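Local coordinates for protein RNA-dependent RNA Polymerase (Bombyx mori cytoplasmic polyhedrosis virus, PDB 6TZ0) that catalyses RNA-templated RNA synthesis, transcribing and replicating the double-stranded genome of a cytoplasmic polyhedrosis virus, at residues 135-146 with 181-192. Sequence-based numbering, arbitrary orientation.
Sequences VKQRKSRFADLW and FPFYESPSQDKI
W146 lays one face of its indole on F181 and pushes its CZ2 corner onto F183. The F181 ring lies flat in a face-to-face stack, centroids 4.0 Å apart and planes at 22°, with F181 CD1 over the middle of the indole. W146 CZ2 sits over the rim of the F183 face, 3.5 Å from F183 CZ, the rings oblique to each other. F183 O lies at the indole edge, near its plane, and takes a weak hydrogen bond from W146 NE1, 3.4 Å. L145 fills the corner behind: its CG sits toward the rim of the indole face opposite F181, while its CD1 abuts the F183 edge in the ring plane, 3.6 Å from F183 CE1.

Further along, R138 reaches across the hairpin 183-194, between E185 and D190, with S186 O over one face of its guanidinium. The bend at chi3 (-67°) brings R138 NE to E185 OE1 at 2.9 Å, above the carboxylate plane, and leaves R138 NH1 facing D190 OD1 in a longer salt bridge, 3.5 Å. I192 packs CG1 and CD1 against R138 CB, and V135 CG2 covers the turn at D190 O and K191 CB.

Both segments belong to the N-terminal region, and Y184 on the hairpin is an ATP-binding residue of the polymerase, with no ATP bound to this chain. F181, just ahead of the hairpin, and W146, at the start of helix 145-160, pack on L44 of helix 37-44, while L145 and F183 pack on helix 206-218.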
ATOM      1  N   VAL A 135      23.238 -13.023   0.947  1.00 47.03           N
ATOM      2  CA  VAL A 135      21.862 -13.326   0.575  1.00 47.03           C
ATOM      3  C   VAL A 135      21.196 -12.156  -0.140  1.00 47.03           C
ATOM      4  O   VAL A 135      20.550 -12.345  -1.173  1.00 47.03           O
ATOM      5  CB  VAL A 135      21.040 -13.762   1.809  1.00 47.03           C
ATOM      6  CG1 VAL A 135      19.593 -14.021   1.448  1.00 47.03           C
ATOM      7  CG2 VAL A 135      21.649 -14.994   2.441  1.00 47.03           C
ATOM      8  N   LYS A 136      21.371 -10.934   0.368  1.00 45.96           N
ATOM      9  CA  LYS A 136      20.713  -9.761  -0.197  1.00 45.96           C
ATOM     10  C   LYS A 136      21.237  -9.366  -1.569  1.00 45.96           C
ATOM     11  O   LYS A 136      20.587  -8.560  -2.242  1.00 45.96           O
ATOM     12  CB  LYS A 136      20.856  -8.562   0.744  1.00 45.96           C
ATOM     13  CG  LYS A 136      20.147  -8.701   2.070  1.00 45.96           C
ATOM     14  CD  LYS A 136      18.649  -8.667   1.895  1.00 45.96           C
ATOM     15  CE  LYS A 136      17.949  -8.603   3.232  1.00 45.96           C
ATOM     16  NZ  LYS A 136      18.119  -9.870   3.980  1.00 45.96           N
ATOM     17  N   GLN A 137      22.376  -9.896  -2.006  1.00 46.72           N
ATOM     18  CA  GLN A 137      22.925  -9.479  -3.285  1.00 46.72           C
ATOM     19  C   GLN A 137      22.461 -10.315  -4.466  1.00 46.72           C
ATOM     20  O   GLN A 137      22.542  -9.833  -5.598  1.00 46.72           O
ATOM     21  CB  GLN A 137      24.455  -9.478  -3.250  1.00 46.72           C
ATOM     22  CG  GLN A 137      25.047  -8.333  -2.466  1.00 46.72           C
ATOM     23  CD  GLN A 137      26.555  -8.294  -2.562  1.00 46.72           C
ATOM     24  OE1 GLN A 137      27.168  -9.173  -3.159  1.00 46.72           O
ATOM     25  NE2 GLN A 137      27.161  -7.267  -1.982  1.00 46.72           N
ATOM     26  N   ARG A 138      21.985 -11.540  -4.266  1.00 51.72           N
ATOM     27  CA  ARG A 138      21.537 -12.316  -5.418  1.00 51.72           C
ATOM     28  C   ARG A 138      20.140 -11.851  -5.824  1.00 51.72           C
ATOM     29  O   ARG A 138      19.149 -12.088  -5.126  1.00 51.72           O
ATOM     30  CB  ARG A 138      21.636 -13.822  -5.164  1.00 51.72           C
ATOM     31  CG  ARG A 138      20.927 -14.425  -3.974  1.00 51.72           C
ATOM     32  CD  ARG A 138      21.259 -15.897  -3.888  1.00 51.72           C
ATOM     33  NE  ARG A 138      20.714 -16.680  -4.991  1.00 51.72           N
ATOM     34  CZ  ARG A 138      19.517 -17.254  -4.970  1.00 51.72           C
ATOM     35  NH1 ARG A 138      18.757 -17.140  -3.895  1.00 51.72           N
ATOM     36  NH2 ARG A 138      19.093 -17.957  -6.009  1.00 51.72           N
ATOM     37  N   LYS A 139      20.081 -11.125  -6.938  1.00 49.47           N
ATOM     38  CA  LYS A 139      18.850 -10.545  -7.475  1.00 49.47           C
ATOM     39  C   LYS A 139      18.861 -10.815  -8.971  1.00 49.47           C
ATOM     40  O   LYS A 139      19.280  -9.964  -9.752  1.00 49.47           O
ATOM     41  CB  LYS A 139      18.782  -9.053  -7.197  1.00 49.47           C
ATOM     42  CG  LYS A 139      18.604  -8.678  -5.768  1.00 49.47           C
ATOM     43  CD  LYS A 139      18.621  -7.191  -5.641  1.00 49.47           C
ATOM     44  CE  LYS A 139      18.452  -6.807  -4.205  1.00 49.47           C
ATOM     45  NZ  LYS A 139      17.081  -7.145  -3.731  1.00 49.47           N
ATOM     46  N   SER A 140      18.382 -11.978  -9.373  1.00 47.43           N
ATOM     47  CA  SER A 140      18.401 -12.351 -10.775  1.00 47.43           C
ATOM     48  C   SER A 140      16.992 -12.686 -11.226  1.00 47.43           C
ATOM     49  O   SER A 140      16.231 -13.326 -10.495  1.00 47.43           O
ATOM     50  CB  SER A 140      19.336 -13.522 -11.015  1.00 47.43           C
ATOM     51  OG  SER A 140      18.863 -14.683 -10.367  1.00 47.43           O
ATOM     52  N   ARG A 141      16.649 -12.249 -12.430  1.00 46.34           N
ATOM     53  CA  ARG A 141      15.278 -12.388 -12.886  1.00 46.34           C
ATOM     54  C   ARG A 141      15.012 -13.720 -13.574  1.00 46.34           C
ATOM     55  O   ARG A 141      13.958 -14.324 -13.352  1.00 46.34           O
ATOM     56  CB  ARG A 141      14.918 -11.224 -13.811  1.00 46.34           C
ATOM     57  CG  ARG A 141      13.448 -11.186 -14.190  1.00 46.34           C
ATOM     58  CD  ARG A 141      13.107  -9.964 -14.998  1.00 46.34           C
ATOM     59  NE  ARG A 141      13.178  -8.737 -14.221  1.00 46.34           N
ATOM     60  CZ  ARG A 141      12.167  -8.234 -13.525  1.00 46.34           C
ATOM     61  NH1 ARG A 141      10.993  -8.843 -13.512  1.00 46.34           N
ATOM     62  NH2 ARG A 141      12.328  -7.111 -12.851  1.00 46.34           N
ATOM     63  N   PHE A 142      15.941 -14.215 -14.385  1.00 49.66           N
ATOM     64  CA  PHE A 142      15.629 -15.355 -15.234  1.00 49.66           C
ATOM     65  C   PHE A 142      16.460 -16.591 -14.930  1.00 49.66           C
ATOM     66  O   PHE A 142      15.918 -17.701 -14.894  1.00 49.66           O
ATOM     67  CB  PHE A 142      15.794 -14.967 -16.706  1.00 49.66           C
ATOM     68  CG  PHE A 142      14.863 -13.887 -17.145  1.00 49.66           C
ATOM     69  CD1 PHE A 142      13.507 -14.131 -17.260  1.00 49.66           C
ATOM     70  CD2 PHE A 142      15.341 -12.634 -17.472  1.00 49.66           C
ATOM     71  CE1 PHE A 142      12.645 -13.144 -17.675  1.00 49.66           C
ATOM     72  CE2 PHE A 142      14.482 -11.646 -17.892  1.00 49.66           C
ATOM     73  CZ  PHE A 142      13.134 -11.904 -17.995  1.00 49.66           C
ATOM     74  N   ALA A 143      17.757 -16.438 -14.713  1.00 50.11           N
ATOM     75  CA  ALA A 143      18.643 -17.579 -14.545  1.00 50.11           C
ATOM     76  C   ALA A 143      19.738 -17.165 -13.573  1.00 50.11           C
ATOM     77  O   ALA A 143      19.574 -16.207 -12.815  1.00 50.11           O
ATOM     78  CB  ALA A 143      19.195 -18.042 -15.903  1.00 50.11           C
ATOM     79  N   ASP A 144      20.845 -17.897 -13.578  1.00 50.33           N
ATOM     80  CA  ASP A 144      22.013 -17.462 -12.836  1.00 50.33           C
ATOM     81  C   ASP A 144      22.589 -16.193 -13.456  1.00 50.33           C
ATOM     82  O   ASP A 144      22.314 -15.850 -14.606  1.00 50.33           O
ATOM     83  CB  ASP A 144      23.067 -18.565 -12.803  1.00 50.33           C
ATOM     84  CG  ASP A 144      22.628 -19.759 -11.978  1.00 50.33           C
ATOM     85  OD1 ASP A 144      21.836 -19.570 -11.030  1.00 50.33           O
ATOM     86  OD2 ASP A 144      23.075 -20.889 -12.273  1.00 50.33           O
ATOM     87  N   LEU A 145      23.405 -15.493 -12.670  1.00 46.43           N
ATOM     88  CA  LEU A 145      23.906 -14.190 -13.087  1.00 46.43           C
ATOM     89  C   LEU A 145      24.946 -14.303 -14.196  1.00 46.43           C
ATOM     90  O   LEU A 145      25.050 -13.403 -15.044  1.00 46.43           O
ATOM     91  CB  LEU A 145      24.472 -13.442 -11.878  1.00 46.43           C
ATOM     92  CG  LEU A 145      25.826 -13.759 -11.234  1.00 46.43           C
ATOM     93  CD1 LEU A 145      26.186 -12.631 -10.303  1.00 46.43           C
ATOM     94  CD2 LEU A 145      25.839 -15.064 -10.466  1.00 46.43           C
ATOM     95  N   TRP A 146      25.697 -15.404 -14.234  1.00 44.11           N
ATOM     96  CA  TRP A 146      26.672 -15.563 -15.303  1.00 44.11           C
ATOM     97  C   TRP A 146      25.993 -15.884 -16.624  1.00 44.11           C
ATOM     98  O   TRP A 146      26.498 -15.498 -17.677  1.00 44.11           O
ATOM     99  CB  TRP A 146      27.699 -16.639 -14.952  1.00 44.11           C
ATOM    100  CG  TRP A 146      28.507 -16.314 -13.734  1.00 44.11           C
ATOM    101  CD1 TRP A 146      28.416 -16.906 -12.515  1.00 44.11           C
ATOM    102  CD2 TRP A 146      29.470 -15.265 -13.597  1.00 44.11           C
ATOM    103  NE1 TRP A 146      29.292 -16.322 -11.636  1.00 44.11           N
ATOM    104  CE2 TRP A 146      29.952 -15.310 -12.277  1.00 44.11           C
ATOM    105  CE3 TRP A 146      29.991 -14.310 -14.470  1.00 44.11           C
ATOM    106  CZ2 TRP A 146      30.918 -14.432 -11.809  1.00 44.11           C
ATOM    107  CZ3 TRP A 146      30.945 -13.442 -14.004  1.00 44.11           C
ATOM    108  CH2 TRP A 146      31.402 -13.509 -12.688  1.00 44.11           C
ATOM    109  N   PHE A 181      34.876 -19.235 -11.886  1.00 48.64           N
ATOM    110  CA  PHE A 181      34.262 -17.974 -11.517  1.00 48.64           C
ATOM    111  C   PHE A 181      34.583 -17.657 -10.057  1.00 48.64           C
ATOM    112  O   PHE A 181      34.731 -18.568  -9.241  1.00 48.64           O
ATOM    113  CB  PHE A 181      32.751 -18.032 -11.727  1.00 48.64           C
ATOM    114  CG  PHE A 181      32.335 -18.182 -13.165  1.00 48.64           C
ATOM    115  CD1 PHE A 181      32.444 -17.124 -14.049  1.00 48.64           C
ATOM    116  CD2 PHE A 181      31.783 -19.368 -13.615  1.00 48.64           C
ATOM    117  CE1 PHE A 181      32.045 -17.255 -15.366  1.00 48.64           C
ATOM    118  CE2 PHE A 181      31.380 -19.504 -14.929  1.00 48.64           C
ATOM    119  CZ  PHE A 181      31.511 -18.445 -15.804  1.00 48.64           C
ATOM    120  N   PRO A 182      34.719 -16.372  -9.707  1.00 49.01           N
ATOM    121  CA  PRO A 182      35.095 -16.021  -8.324  1.00 49.01           C
ATOM    122  C   PRO A 182      34.021 -16.317  -7.295  1.00 49.01           C
ATOM    123  O   PRO A 182      34.322 -16.324  -6.095  1.00 49.01           O
ATOM    124  CB  PRO A 182      35.367 -14.515  -8.405  1.00 49.01           C
ATOM    125  CG  PRO A 182      35.627 -14.249  -9.837  1.00 49.01           C
ATOM    126  CD  PRO A 182      34.751 -15.194 -10.586  1.00 49.01           C
ATOM    127  N   PHE A 183      32.790 -16.558  -7.724  1.00 47.12           N
ATOM    128  CA  PHE A 183      31.677 -16.859  -6.841  1.00 47.12           C
ATOM    129  C   PHE A 183      30.617 -17.569  -7.665  1.00 47.12           C
ATOM    130  O   PHE A 183      30.711 -17.648  -8.892  1.00 47.12           O
ATOM    131  CB  PHE A 183      31.125 -15.588  -6.174  1.00 47.12           C
ATOM    132  CG  PHE A 183      30.817 -14.479  -7.143  1.00 47.12           C
ATOM    133  CD1 PHE A 183      29.595 -14.408  -7.788  1.00 47.12           C
ATOM    134  CD2 PHE A 183      31.759 -13.503  -7.407  1.00 47.12           C
ATOM    135  CE1 PHE A 183      29.329 -13.403  -8.681  1.00 47.12           C
ATOM    136  CE2 PHE A 183      31.490 -12.495  -8.300  1.00 47.12           C
ATOM    137  CZ  PHE A 183      30.278 -12.448  -8.938  1.00 47.12           C
ATOM    138  N   TYR A 184      29.600 -18.071  -6.977  1.00 50.82           N
ATOM    139  CA  TYR A 184      28.441 -18.662  -7.630  1.00 50.82           C
ATOM    140  C   TYR A 184      27.294 -18.650  -6.635  1.00 50.82           C
ATOM    141  O   TYR A 184      27.488 -18.430  -5.439  1.00 50.82           O
ATOM    142  CB  TYR A 184      28.731 -20.082  -8.137  1.00 50.82           C
ATOM    143  CG  TYR A 184      29.018 -21.104  -7.060  1.00 50.82           C
ATOM    144  CD1 TYR A 184      30.294 -21.240  -6.524  1.00 50.82           C
ATOM    145  CD2 TYR A 184      28.026 -21.967  -6.618  1.00 50.82           C
ATOM    146  CE1 TYR A 184      30.561 -22.171  -5.554  1.00 50.82           C
ATOM    147  CE2 TYR A 184      28.283 -22.906  -5.647  1.00 50.82           C
ATOM    148  CZ  TYR A 184      29.553 -23.005  -5.119  1.00 50.82           C
ATOM    149  OH  TYR A 184      29.814 -23.945  -4.152  1.00 50.82           O
ATOM    150  N   GLU A 185      26.096 -18.896  -7.139  1.00 54.32           N
ATOM    151  CA  GLU A 185      24.919 -18.988  -6.296  1.00 54.32           C
ATOM    152  C   GLU A 185      24.319 -20.381  -6.400  1.00 54.32           C
ATOM    153  O   GLU A 185      24.479 -21.071  -7.410  1.00 54.32           O
ATOM    154  CB  GLU A 185      23.874 -17.931  -6.673  1.00 54.32           C
ATOM    155  CG  GLU A 185      23.312 -18.054  -8.072  1.00 54.32           C
ATOM    156  CD  GLU A 185      22.322 -16.954  -8.385  1.00 54.32           C
ATOM    157  OE1 GLU A 185      22.082 -16.113  -7.499  1.00 54.32           O
ATOM    158  OE2 GLU A 185      21.786 -16.921  -9.512  1.00 54.32           O
ATOM    159  N   SER A 186      23.638 -20.790  -5.337  1.00 56.84           N
ATOM    160  CA  SER A 186      22.961 -22.070  -5.303  1.00 56.84           C
ATOM    161  C   SER A 186      21.525 -21.837  -4.852  1.00 56.84           C
ATOM    162  O   SER A 186      21.300 -21.191  -3.818  1.00 56.84           O
ATOM    163  CB  SER A 186      23.652 -23.037  -4.351  1.00 56.84           C
ATOM    164  OG  SER A 186      23.498 -22.583  -3.026  1.00 56.84           O
ATOM    165  N   PRO A 187      20.533 -22.337  -5.590  1.00 59.19           N
ATOM    166  CA  PRO A 187      19.151 -22.250  -5.103  1.00 59.19           C
ATOM    167  C   PRO A 187      18.856 -23.197  -3.956  1.00 59.19           C
ATOM    168  O   PRO A 187      17.836 -23.021  -3.279  1.00 59.19           O
ATOM    169  CB  PRO A 187      18.321 -22.596  -6.344  1.00 59.19           C
ATOM    170  CG  PRO A 187      19.229 -23.429  -7.175  1.00 59.19           C
ATOM    171  CD  PRO A 187      20.611 -22.898  -6.948  1.00 59.19           C
ATOM    172  N   SER A 188      19.710 -24.195  -3.716  1.00 59.49           N
ATOM    173  CA  SER A 188      19.512 -25.087  -2.580  1.00 59.49           C
ATOM    174  C   SER A 188      19.831 -24.398  -1.260  1.00 59.49           C
ATOM    175  O   SER A 188      19.149 -24.636  -0.259  1.00 59.49           O
ATOM    176  CB  SER A 188      20.371 -26.338  -2.742  1.00 59.49           C
ATOM    177  OG  SER A 188      21.746 -26.020  -2.665  1.00 59.49           O
ATOM    178  N   GLN A 189      20.855 -23.548  -1.235  1.00 58.41           N
ATOM    179  CA  GLN A 189      21.217 -22.823  -0.027  1.00 58.41           C
ATOM    180  C   GLN A 189      20.702 -21.395  -0.018  1.00 58.41           C
ATOM    181  O   GLN A 189      20.672 -20.780   1.055  1.00 58.41           O
ATOM    182  CB  GLN A 189      22.740 -22.809   0.147  1.00 58.41           C
ATOM    183  CG  GLN A 189      23.338 -24.187   0.333  1.00 58.41           C
ATOM    184  CD  GLN A 189      24.845 -24.165   0.440  1.00 58.41           C
ATOM    185  OE1 GLN A 189      25.469 -23.115   0.330  1.00 58.41           O
ATOM    186  NE2 GLN A 189      25.438 -25.332   0.647  1.00 58.41           N
ATOM    187  N   ASP A 190      20.306 -20.874  -1.185  1.00 58.92           N
ATOM    188  CA  ASP A 190      19.778 -19.518  -1.381  1.00 58.92           C
ATOM    189  C   ASP A 190      20.762 -18.451  -0.905  1.00 58.92           C
ATOM    190  O   ASP A 190      20.418 -17.538  -0.155  1.00 58.92           O
ATOM    191  CB  ASP A 190      18.407 -19.347  -0.717  1.00 58.92           C
ATOM    192  CG  ASP A 190      17.306 -20.049  -1.478  1.00 58.92           C
ATOM    193  OD1 ASP A 190      17.414 -20.135  -2.718  1.00 58.92           O
ATOM    194  OD2 ASP A 190      16.342 -20.524  -0.844  1.00 58.92           O
ATOM    195  N   LYS A 191      22.000 -18.579  -1.372  1.00 52.60           N
ATOM    196  CA  LYS A 191      23.026 -17.596  -1.071  1.00 52.60           C
ATOM    197  C   LYS A 191      24.101 -17.662  -2.142  1.00 52.60           C
ATOM    198  O   LYS A 191      24.144 -18.590  -2.952  1.00 52.60           O
ATOM    199  CB  LYS A 191      23.622 -17.816   0.322  1.00 52.60           C
ATOM    200  CG  LYS A 191      24.390 -19.102   0.498  1.00 52.60           C
ATOM    201  CD  LYS A 191      24.784 -19.259   1.951  1.00 52.60           C
ATOM    202  CE  LYS A 191      25.806 -18.214   2.344  1.00 52.60           C
ATOM    203  NZ  LYS A 191      26.257 -18.365   3.744  1.00 52.60           N
ATOM    204  N   ILE A 192      24.955 -16.647  -2.144  1.00 50.92           N
ATOM    205  CA  ILE A 192      26.080 -16.568  -3.067  1.00 50.92           C
ATOM    206  C   ILE A 192      27.290 -17.171  -2.368  1.00 50.92           C
ATOM    207  O   ILE A 192      27.791 -16.612  -1.393  1.00 50.92           O
ATOM    208  CB  ILE A 192      26.359 -15.123  -3.488  1.00 50.92           C
ATOM    209  CG1 ILE A 192      25.155 -14.534  -4.210  1.00 50.92           C
ATOM    210  CG2 ILE A 192      27.591 -15.059  -4.361  1.00 50.92           C
ATOM    211  CD1 ILE A 192      25.245 -13.044  -4.382  1.00 50.92           C
TER